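Local coordinates for Tol-Pal system protein TolB (Acinetobacter baumannii, PDB 7MX5) that probably works in the periplasm as part of the Tol-Pal system, which helps the outer membrane fold inward at cell division and stay intact, at residues 26-36 with 110-121; 53-61 with 86-97. One frame throughout, in Å; residues are numbered along the deposited sequence.

Contact 1 of 2, residues 26-36 with 110-121; sequences NGLYPIVETDL and IRQAGHMVSDAI
Asp-35 OD2 is the polar centre between the two helices. His-115 ND1 donates to it over 2.6 Å, with an N-H...O angle of 154°. The oxygen lies at the edge of the imidazole, in the ring plane. On the acid the bond arrives on the syn side, tilted out of the carboxylate plane. Ring and carboxylate are turned obliquely against each other. The other carboxylate oxygen, OD1, forms a salt bridge with Arg-38, so each carboxylate oxygen has a partner of its own. Ser-118 OG lies 3.1 Å from Asp-35 OD2. It donates to Gly-114 O one turn back in its own helix, and that carbonyl also takes the bond of Ser-118 N from the opposite face of its plane.

The helices come closest at Gly-114, whose CA is 5.2 Å from Val-32 CA. The bare backbone there lets Leu-28 CD2 lie 3.3 Å from Gly-114 N. Ile-31 is a knob among Ile-110, Arg-111, Gly-114 and His-115. With CG1 anti to the carbonyl carbon (chi1 -67°), its CD1 reaches Arg-111 NH1 at 3.5 Å. The guanidinium itself is tied to Asp-158 by a salt bridge. Val-32 is a second knob, among Gly-114, Val-117, Ser-118 and Ile-121. Leu-36 CD1 extends the apolar seam to Ile-121 CG2 at 4.0 Å.

The axes of 29-36 and 110-121 cross at -48°. This is knobs-into-holes packing of two helices beside a mixed sheet, in the alpha/beta amino-terminal domain of TolB.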
loop_
_atom_site.group_PDB
_atom_site.type_symbol
_atom_site.label_atom_id
_atom_site.label_comp_id
_atom_site.label_asym_id
_atom_site.label_seq_id
_atom_site.Cartn_x
_atom_site.Cartn_y
_atom_site.Cartn_z
ATOM N N ASN A 26 -4.736 23.251 15.493
ATOM C CA ASN A 26 -4.930 23.651 14.106
ATOM C C ASN A 26 -5.855 22.713 13.344
ATOM O O ASN A 26 -6.042 22.895 12.137
ATOM C CB ASN A 26 -3.575 23.718 13.394
ATOM C CG ASN A 26 -3.482 24.867 12.415
ATOM O OD1 ASN A 26 -4.339 25.749 12.389
ATOM N ND2 ASN A 26 -2.438 24.859 11.594
ATOM N N GLY A 27 -6.446 21.730 14.016
ATOM C CA GLY A 27 -7.055 20.607 13.335
ATOM C C GLY A 27 -6.130 19.423 13.190
ATOM O O GLY A 27 -6.390 18.541 12.364
ATOM N N LEU A 28 -5.054 19.377 13.978
ATOM C CA LEU A 28 -4.020 18.360 13.837
ATOM C C LEU A 28 -4.376 17.088 14.596
ATOM O O LEU A 28 -4.328 15.988 14.036
ATOM C CB LEU A 28 -2.683 18.922 14.328
ATOM C CG LEU A 28 -1.362 18.226 13.987
ATOM C CD1 LEU A 28 -1.045 17.097 14.962
ATOM C CD2 LEU A 28 -1.383 17.715 12.565
ATOM N N TYR A 29 -4.727 17.223 15.874
ATOM C CA TYR A 29 -4.923 16.045 16.711
ATOM C C TYR A 29 -6.084 15.145 16.283
ATOM O O TYR A 29 -5.971 13.926 16.502
ATOM C CB TYR A 29 -5.058 16.478 18.184
ATOM C CG TYR A 29 -6.451 16.837 18.661
ATOM C CD1 TYR A 29 -7.340 15.858 19.094
ATOM C CD2 TYR A 29 -6.864 18.160 18.709
ATOM C CE1 TYR A 29 -8.607 16.189 19.536
ATOM C CE2 TYR A 29 -8.128 18.500 19.147
ATOM C CZ TYR A 29 -8.995 17.513 19.560
ATOM O OH TYR A 29 -10.253 17.851 20.001
ATOM N N PRO A 30 -7.191 15.631 15.701
ATOM C CA PRO A 30 -8.188 14.675 15.190
ATOM C C PRO A 30 -7.638 13.772 14.101
ATOM O O PRO A 30 -8.033 12.602 14.020
ATOM C CB PRO A 30 -9.318 15.572 14.663
ATOM C CG PRO A 30 -9.112 16.889 15.282
ATOM C CD PRO A 30 -7.661 17.024 15.583
ATOM N N ILE A 31 -6.733 14.281 13.264
ATOM C CA ILE A 31 -6.088 13.439 12.263
ATOM C C ILE A 31 -5.224 12.379 12.936
ATOM O O ILE A 31 -5.209 11.213 12.521
ATOM C CB ILE A 31 -5.268 14.306 11.290
ATOM C CG1 ILE A 31 -6.192 15.197 10.458
ATOM C CG2 ILE A 31 -4.406 13.434 10.387
ATOM C CD1 ILE A 31 -5.461 16.252 9.654
ATOM N N VAL A 32 -4.499 12.763 13.990
ATOM C CA VAL A 32 -3.672 11.802 14.713
ATOM C C VAL A 32 -4.543 10.756 15.397
ATOM O O VAL A 32 -4.251 9.554 15.345
ATOM C CB VAL A 32 -2.767 12.532 15.722
ATOM C CG1 VAL A 32 -1.991 11.530 16.564
ATOM C CG2 VAL A 32 -1.822 13.477 14.997
ATOM N N GLU A 33 -5.624 11.193 16.048
ATOM C CA GLU A 33 -6.542 10.253 16.682
ATOM C C GLU A 33 -7.176 9.318 15.661
ATOM O O GLU A 33 -7.432 8.147 15.965
ATOM C CB GLU A 33 -7.618 11.020 17.452
ATOM C CG GLU A 33 -8.667 10.146 18.117
ATOM C CD GLU A 33 -9.775 10.959 18.756
ATOM O OE1 GLU A 33 -9.663 12.202 18.771
ATOM O OE2 GLU A 33 -10.756 10.358 19.241
ATOM N N THR A 34 -7.427 9.811 14.447
ATOM C CA THR A 34 -7.985 8.957 13.404
ATOM C C THR A 34 -6.949 7.966 12.888
ATOM O O THR A 34 -7.272 6.803 12.621
ATOM C CB THR A 34 -8.527 9.811 12.258
ATOM O OG1 THR A 34 -9.399 10.820 12.783
ATOM C CG2 THR A 34 -9.292 8.948 11.266
ATOM N N ASP A 35 -5.698 8.410 12.740
ATOM C CA ASP A 35 -4.642 7.510 12.286
ATOM C C ASP A 35 -4.413 6.386 13.288
ATOM O O ASP A 35 -4.341 5.210 12.915
ATOM C CB ASP A 35 -3.348 8.293 12.055
ATOM C CG ASP A 35 -3.423 9.210 10.852
ATOM O OD1 ASP A 35 -4.245 8.949 9.948
ATOM O OD2 ASP A 35 -2.653 10.193 10.810
ATOM N N LEU A 36 -4.301 6.734 14.573
ATOM C CA LEU A 36 -4.074 5.720 15.598
ATOM C C LEU A 36 -5.207 4.703 15.642
ATOM O O LEU A 36 -4.973 3.526 15.942
ATOM C CB LEU A 36 -3.902 6.387 16.963
ATOM C CG LEU A 36 -2.646 7.244 17.138
ATOM C CD1 LEU A 36 -2.334 7.452 18.611
ATOM C CD2 LEU A 36 -1.458 6.616 16.421
ATOM N N ILE A 110 -1.019 20.194 6.635
ATOM C CA ILE A 110 -1.491 19.759 7.946
ATOM C C ILE A 110 -1.747 18.256 7.986
ATOM O O ILE A 110 -1.455 17.600 8.988
ATOM C CB ILE A 110 -2.752 20.567 8.320
ATOM C CG1 ILE A 110 -3.404 20.018 9.588
ATOM C CG2 ILE A 110 -3.738 20.599 7.159
ATOM C CD1 ILE A 110 -2.732 20.479 10.854
ATOM N N ARG A 111 -2.291 17.684 6.908
ATOM C CA ARG A 111 -2.555 16.248 6.895
ATOM C C ARG A 111 -1.265 15.440 6.911
ATOM O O ARG A 111 -1.214 14.367 7.523
ATOM C CB ARG A 111 -3.406 15.877 5.680
ATOM C CG ARG A 111 -4.888 16.182 5.850
ATOM C CD ARG A 111 -5.749 15.312 4.942
ATOM N NE ARG A 111 -6.042 14.007 5.526
ATOM C CZ ARG A 111 -6.846 13.805 6.561
ATOM N NH1 ARG A 111 -7.472 14.806 7.159
ATOM N NH2 ARG A 111 -7.033 12.565 7.005
ATOM N N GLN A 112 -0.213 15.935 6.251
ATOM C CA GLN A 112 1.071 15.245 6.295
ATOM C C GLN A 112 1.709 15.338 7.675
ATOM O O GLN A 112 2.420 14.416 8.088
ATOM C CB GLN A 112 2.011 15.811 5.227
ATOM C CG GLN A 112 2.522 17.211 5.523
ATOM C CD GLN A 112 3.837 17.520 4.836
ATOM O OE1 GLN A 112 3.933 17.488 3.609
ATOM N NE2 GLN A 112 4.858 17.826 5.627
ATOM N N ALA A 113 1.460 16.428 8.405
ATOM C CA ALA A 113 2.037 16.574 9.736
ATOM C C ALA A 113 1.395 15.608 10.722
ATOM O O ALA A 113 2.086 15.014 11.559
ATOM C CB ALA A 113 1.888 18.016 10.220
ATOM N N GLY A 114 0.074 15.437 10.641
ATOM C CA GLY A 114 -0.590 14.482 11.512
ATOM C C GLY A 114 -0.161 13.055 11.240
ATOM O O GLY A 114 -0.014 12.253 12.165
ATOM N N HIS A 115 0.051 12.719 9.966
ATOM C CA HIS A 115 0.535 11.387 9.628
ATOM C C HIS A 115 1.965 11.174 10.110
ATOM O O HIS A 115 2.337 10.050 10.459
ATOM C CB HIS A 115 0.434 11.161 8.119
ATOM C CG HIS A 115 -0.972 11.184 7.601
ATOM N ND1 HIS A 115 -2.057 10.841 8.378
ATOM C CD2 HIS A 115 -1.467 11.508 6.383
ATOM C CE1 HIS A 115 -3.161 10.955 7.663
ATOM N NE2 HIS A 115 -2.832 11.357 6.448
ATOM N N MET A 116 2.774 12.236 10.141
ATOM C CA MET A 116 4.130 12.118 10.668
ATOM C C MET A 116 4.113 11.892 12.174
ATOM O O MET A 116 4.839 11.034 12.691
ATOM C CB MET A 116 4.941 13.367 10.321
ATOM C CG MET A 116 5.373 13.448 8.867
ATOM S SD MET A 116 5.574 15.148 8.304
ATOM C CE MET A 116 7.357 15.252 8.165
ATOM N N VAL A 117 3.293 12.661 12.894
ATOM C CA VAL A 117 3.163 12.471 14.336
ATOM C C VAL A 117 2.667 11.065 14.643
ATOM O O VAL A 117 3.190 10.385 15.534
ATOM C CB VAL A 117 2.233 13.543 14.933
ATOM C CG1 VAL A 117 1.950 13.250 16.398
ATOM C CG2 VAL A 117 2.843 14.927 14.768
ATOM N N SER A 118 1.658 10.604 13.902
ATOM C CA SER A 118 1.136 9.258 14.111
ATOM C C SER A 118 2.160 8.194 13.743
ATOM O O SER A 118 2.205 7.134 14.380
ATOM C CB SER A 118 -0.144 9.065 13.302
ATOM O OG SER A 118 -1.051 10.132 13.518
ATOM N N ASP A 119 2.981 8.449 12.721
ATOM C CA ASP A 119 4.035 7.505 12.366
ATOM C C ASP A 119 5.050 7.369 13.493
ATOM O O ASP A 119 5.552 6.270 13.760
ATOM C CB ASP A 119 4.726 7.945 11.075
ATOM C CG ASP A 119 4.030 7.426 9.832
ATOM O OD1 ASP A 119 2.934 6.843 9.960
ATOM O OD2 ASP A 119 4.581 7.600 8.725
ATOM N N ALA A 120 5.362 8.476 14.171
ATOM C CA ALA A 120 6.314 8.426 15.274
ATOM C C ALA A 120 5.715 7.731 16.490
ATOM O O ALA A 120 6.417 7.002 17.203
ATOM C CB ALA A 120 6.778 9.837 15.633
ATOM N N ILE A 121 4.423 7.948 16.747
ATOM C CA ILE A 121 3.759 7.270 17.858
ATOM C C ILE A 121 3.733 5.767 17.621
ATOM O O ILE A 121 4.011 4.974 18.528
ATOM C CB ILE A 121 2.340 7.836 18.058
ATOM C CG1 ILE A 121 2.402 9.303 18.485
ATOM C CG2 ILE A 121 1.574 7.011 19.083
ATOM C CD1 ILE A 121 1.041 9.957 18.613
#

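Contact 2 of 2, residues 53-61 with 86-97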
loop_
_atom_site.group_PDB
_atom_site.type_symbol
_atom_site.label_atom_id
_atom_site.label_comp_id
_atom_site.label_asym_id
_atom_site.label_seq_id
_atom_site.Cartn_x
_atom_site.Cartn_y
_atom_site.Cartn_z
ATOM N N ALA A 53 -4.012 16.548 31.027
ATOM C CA ALA A 53 -2.562 16.638 30.953
ATOM C C ALA A 53 -2.168 17.549 29.799
ATOM O O ALA A 53 -2.984 17.891 28.939
ATOM C CB ALA A 53 -1.923 15.252 30.784
ATOM N N ALA A 54 -0.898 17.944 29.785
ATOM C CA ALA A 54 -0.381 18.844 28.763
ATOM C C ALA A 54 1.108 18.570 28.581
ATOM O O ALA A 54 1.632 17.551 29.042
ATOM C CB ALA A 54 -0.659 20.305 29.137
ATOM N N ILE A 55 1.792 19.491 27.900
ATOM C CA ILE A 55 3.217 19.339 27.639
ATOM C C ILE A 55 3.989 19.438 28.948
ATOM O O ILE A 55 3.846 20.411 29.700
ATOM C CB ILE A 55 3.695 20.397 26.633
ATOM C CG1 ILE A 55 3.229 20.039 25.220
ATOM C CG2 ILE A 55 5.211 20.537 26.678
ATOM C CD1 ILE A 55 3.835 18.764 24.682
ATOM N N ASN A 56 4.808 18.422 29.225
ATOM C CA ASN A 56 5.646 18.355 30.421
ATOM C C ASN A 56 4.837 18.468 31.710
ATOM O O ASN A 56 5.367 18.882 32.745
ATOM C CB ASN A 56 6.747 19.421 30.389
ATOM C CG ASN A 56 7.838 19.101 29.385
ATOM O OD1 ASN A 56 7.860 18.018 28.800
ATOM N ND2 ASN A 56 8.751 20.043 29.183
ATOM N N GLN A 57 3.556 18.103 31.665
ATOM C CA GLN A 57 2.702 18.080 32.853
ATOM C C GLN A 57 1.737 16.910 32.702
ATOM O O GLN A 57 0.732 17.014 31.992
ATOM C CB GLN A 57 1.953 19.396 33.037
ATOM C CG GLN A 57 0.999 19.392 34.224
ATOM C CD GLN A 57 -0.430 19.716 33.830
ATOM O OE1 GLN A 57 -0.712 20.791 33.302
ATOM N NE2 GLN A 57 -1.338 18.780 34.082
ATOM N N ILE A 58 2.049 15.799 33.363
ATOM C CA ILE A 58 1.177 14.630 33.375
ATOM C C ILE A 58 1.450 13.841 34.646
ATOM O O ILE A 58 2.602 13.674 35.057
ATOM C CB ILE A 58 1.367 13.762 32.109
ATOM C CG1 ILE A 58 0.389 12.584 32.116
ATOM C CG2 ILE A 58 2.808 13.281 31.982
ATOM C CD1 ILE A 58 0.281 11.873 30.787
ATOM N N GLN A 59 0.378 13.375 35.281
ATOM C CA GLN A 59 0.461 12.536 36.471
ATOM C C GLN A 59 -0.184 11.196 36.148
ATOM O O GLN A 59 -1.348 11.146 35.738
ATOM C CB GLN A 59 -0.220 13.205 37.667
ATOM C CG GLN A 59 0.440 14.509 38.094
ATOM C CD GLN A 59 1.066 14.426 39.473
ATOM O OE1 GLN A 59 1.121 13.355 40.079
ATOM N NE2 GLN A 59 1.548 15.558 39.974
ATOM N N ALA A 60 0.574 10.115 36.332
ATOM C CA ALA A 60 0.170 8.799 35.851
ATOM C C ALA A 60 -0.824 8.091 36.762
ATOM O O ALA A 60 -1.349 7.043 36.371
ATOM C CB ALA A 60 1.403 7.913 35.663
ATOM N N SER A 61 -1.097 8.625 37.956
ATOM C CA SER A 61 -2.007 7.944 38.871
ATOM C C SER A 61 -3.426 7.886 38.321
ATOM O O SER A 61 -4.139 6.904 38.554
ATOM C CB SER A 61 -1.999 8.634 40.235
ATOM O OG SER A 61 -2.615 9.908 40.166
ATOM N N HIS A 86 4.570 20.764 18.989
ATOM C CA HIS A 86 5.376 20.131 20.026
ATOM C C HIS A 86 4.510 19.058 20.669
ATOM O O HIS A 86 3.544 19.376 21.370
ATOM C CB HIS A 86 5.854 21.154 21.054
ATOM C CG HIS A 86 6.781 20.587 22.083
ATOM N ND1 HIS A 86 7.058 21.230 23.271
ATOM C CD2 HIS A 86 7.493 19.435 22.106
ATOM C CE1 HIS A 86 7.901 20.500 23.979
ATOM N NE2 HIS A 86 8.181 19.406 23.294
ATOM N N TYR A 87 4.842 17.794 20.423
ATOM C CA TYR A 87 4.027 16.681 20.884
ATOM C C TYR A 87 4.868 15.709 21.698
ATOM O O TYR A 87 6.089 15.623 21.531
ATOM C CB TYR A 87 3.361 15.946 19.710
ATOM C CG TYR A 87 4.327 15.272 18.762
ATOM C CD1 TYR A 87 4.917 15.978 17.722
ATOM C CD2 TYR A 87 4.637 13.923 18.897
ATOM C CE1 TYR A 87 5.795 15.364 16.849
ATOM C CE2 TYR A 87 5.515 13.302 18.029
ATOM C CZ TYR A 87 6.090 14.026 17.007
ATOM O OH TYR A 87 6.964 13.413 16.140
ATOM N N GLN A 88 4.196 14.977 22.585
ATOM C CA GLN A 88 4.847 14.000 23.444
ATOM C C GLN A 88 4.028 12.718 23.470
ATOM O O GLN A 88 2.821 12.718 23.214
ATOM C CB GLN A 88 5.028 14.525 24.875
ATOM C CG GLN A 88 5.875 15.778 24.987
ATOM C CD GLN A 88 5.912 16.327 26.399
ATOM O OE1 GLN A 88 4.884 16.413 27.072
ATOM N NE2 GLN A 88 7.100 16.705 26.856
ATOM N N LEU A 89 4.709 11.618 23.785
ATOM C CA LEU A 89 4.078 10.321 23.998
ATOM C C LEU A 89 4.534 9.802 25.351
ATOM O O LEU A 89 5.731 9.589 25.563
ATOM C CB LEU A 89 4.440 9.333 22.886
ATOM C CG LEU A 89 3.924 7.901 23.048
ATOM C CD1 LEU A 89 2.424 7.889 23.301
ATOM C CD2 LEU A 89 4.274 7.060 21.830
ATOM N N TYR A 90 3.587 9.603 26.264
ATOM C CA TYR A 90 3.890 9.264 27.649
ATOM C C TYR A 90 3.499 7.820 27.930
ATOM O O TYR A 90 2.336 7.441 27.756
ATOM C CB TYR A 90 3.168 10.206 28.611
ATOM C CG TYR A 90 3.664 10.107 30.035
ATOM C CD1 TYR A 90 4.847 10.723 30.422
ATOM C CD2 TYR A 90 2.953 9.395 30.992
ATOM C CE1 TYR A 90 5.307 10.636 31.721
ATOM C CE2 TYR A 90 3.405 9.302 32.295
ATOM C CZ TYR A 90 4.582 9.924 32.653
ATOM O OH TYR A 90 5.040 9.836 33.948
ATOM N N ASP A 91 4.473 7.024 28.369
ATOM C CA ASP A 91 4.211 5.683 28.877
ATOM C C ASP A 91 3.802 5.793 30.341
ATOM O O ASP A 91 4.577 6.278 31.171
ATOM C CB ASP A 91 5.452 4.805 28.715
ATOM C CG ASP A 91 5.183 3.337 29.009
ATOM O OD1 ASP A 91 4.640 3.019 30.088
ATOM O OD2 ASP A 91 5.525 2.493 28.155
ATOM N N VAL A 92 2.586 5.346 30.658
ATOM C CA VAL A 92 2.056 5.544 32.003
ATOM C C VAL A 92 2.640 4.528 32.979
ATOM O O VAL A 92 3.028 4.882 34.098
ATOM C CB VAL A 92 0.517 5.493 31.975
ATOM C CG1 VAL A 92 -0.037 5.076 33.331
ATOM C CG2 VAL A 92 -0.046 6.841 31.555
ATOM N N GLN A 93 2.713 3.257 32.577
ATOM C CA GLN A 93 3.244 2.229 33.469
ATOM C C GLN A 93 4.710 2.491 33.796
ATOM O O GLN A 93 5.113 2.460 34.964
ATOM C CB GLN A 93 3.068 0.846 32.842
ATOM C CG GLN A 93 1.620 0.476 32.559
ATOM C CD GLN A 93 0.838 0.173 33.823
ATOM O OE1 GLN A 93 1.414 -0.144 34.864
ATOM N NE2 GLN A 93 -0.484 0.275 33.739
ATOM N N LYS A 94 5.520 2.757 32.773
ATOM C CA LYS A 94 6.924 3.086 32.983
ATOM C C LYS A 94 7.126 4.501 33.507
ATOM O O LYS A 94 8.227 4.815 33.974
ATOM C CB LYS A 94 7.704 2.898 31.680
ATOM C CG LYS A 94 7.489 1.541 31.027
ATOM C CD LYS A 94 8.655 1.160 30.132
ATOM C CE LYS A 94 8.652 -0.329 29.822
ATOM N NZ LYS A 94 9.672 -0.688 28.797
ATOM N N GLN A 95 6.097 5.349 33.442
ATOM C CA GLN A 95 6.152 6.723 33.946
ATOM C C GLN A 95 7.292 7.506 33.296
ATOM O O GLN A 95 8.090 8.164 33.966
ATOM C CB GLN A 95 6.266 6.745 35.472
ATOM C CG GLN A 95 4.932 6.616 36.191
ATOM C CD GLN A 95 4.996 7.084 37.633
ATOM O OE1 GLN A 95 4.546 8.181 37.963
ATOM N NE2 GLN A 95 5.556 6.250 38.501
ATOM N N GLN A 96 7.360 7.433 31.968
ATOM C CA GLN A 96 8.389 8.132 31.215
ATOM C C GLN A 96 7.844 8.487 29.841
ATOM O O GLN A 96 6.846 7.926 29.382
ATOM C CB GLN A 96 9.662 7.289 31.082
ATOM C CG GLN A 96 9.495 6.054 30.213
ATOM C CD GLN A 96 10.675 5.110 30.311
ATOM O OE1 GLN A 96 10.918 4.509 31.356
ATOM N NE2 GLN A 96 11.416 4.973 29.218
ATOM N N TYR A 97 8.515 9.431 29.187
ATOM C CA TYR A 97 8.139 9.863 27.850
ATOM C C TYR A 97 8.766 8.943 26.812
ATOM O O TYR A 97 9.979 8.709 26.832
ATOM C CB TYR A 97 8.574 11.308 27.600
ATOM C CG TYR A 97 7.709 12.337 28.286
ATOM C CD1 TYR A 97 6.411 12.580 27.857
ATOM C CD2 TYR A 97 8.192 13.071 29.362
ATOM C CE1 TYR A 97 5.616 13.521 28.480
ATOM C CE2 TYR A 97 7.405 14.014 29.992
ATOM C CZ TYR A 97 6.118 14.235 29.547
ATOM O OH TYR A 97 5.329 15.172 30.170
#
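Ile-55, Ile-58 and Ala-60 press their side chains onto strand 83-91 and the turn that follows it. Segment 53-61 opens with a type II beta turn, Ala-54 to Gln-57, and ends at the start of helix 60-65. It lies over one face of the mixed sheet of the TolB amino-terminal domain. The strand side chains facing it are His-86, Gln-88 and Tyr-90.

Ile-58 is the central bump. Its CG1 is anti to the backbone N (chi1 -177°), which leaves CG2 over the middle of the Tyr-90 ring, 3.6 Å from the centroid and 10° off the normal. Ile-58 CD1 rests on the same ring at Tyr-90 CD2. Ile-58 CG2 also meets Tyr-97 OH. Tyr-90 CD1 in turn sits above one face of the Tyr-97 ring, so the two tyrosines form one wall of the hollow.

Ala-60 fills a smaller dip. Its CB lies at the edge of the Tyr-90 ring and touches Val-92 CG1 at 3.9 Å and Gln-95 CG at 3.8 Å. Gln-95 belongs to the G1 beta bulge, where Gln-95 and Gln-96 both face Asp-91.

At the far end, Ile-55 CD1 sits over the face of the His-86 ring, 4.3 Å from its centroid. The same methyl meets Gln-88 OE1 at 3.5 Å. The ring is held by a bond from His-86 NE2 to Asn-100, which also takes a bond from Gln-88 NE2. The Gln-88 amide grips the beta turn: Asn-56 N donates to Gln-88 OE1 at 2.9 Å, in a nearly straight bond of 170°.

Contact 1 and contact 2 lie about 18 Å apart, centre to centre, on opposite faces of one mixed sheet. Strand 83-91 is the shared layer. Tyr-87 and Leu-89 turn to helix 110-126, while His-86, Gln-88 and Tyr-90 turn to 53-61. Tyr-87 OH touches Ala-120 CB at 3.6 Å, and Leu-89 CD2 meets Ile-121 CG2 at 3.9 Å. Along the chain the order is 26-36, 53-61, 86-97, 110-121, so contact 2 falls wholly between the two halves of contact 1. Strand 96-105 leads directly into helix 110-126. The two contacts cover the two faces of this mixed sheet in the amino-terminal domain, which is a different sheet from those of the beta propeller.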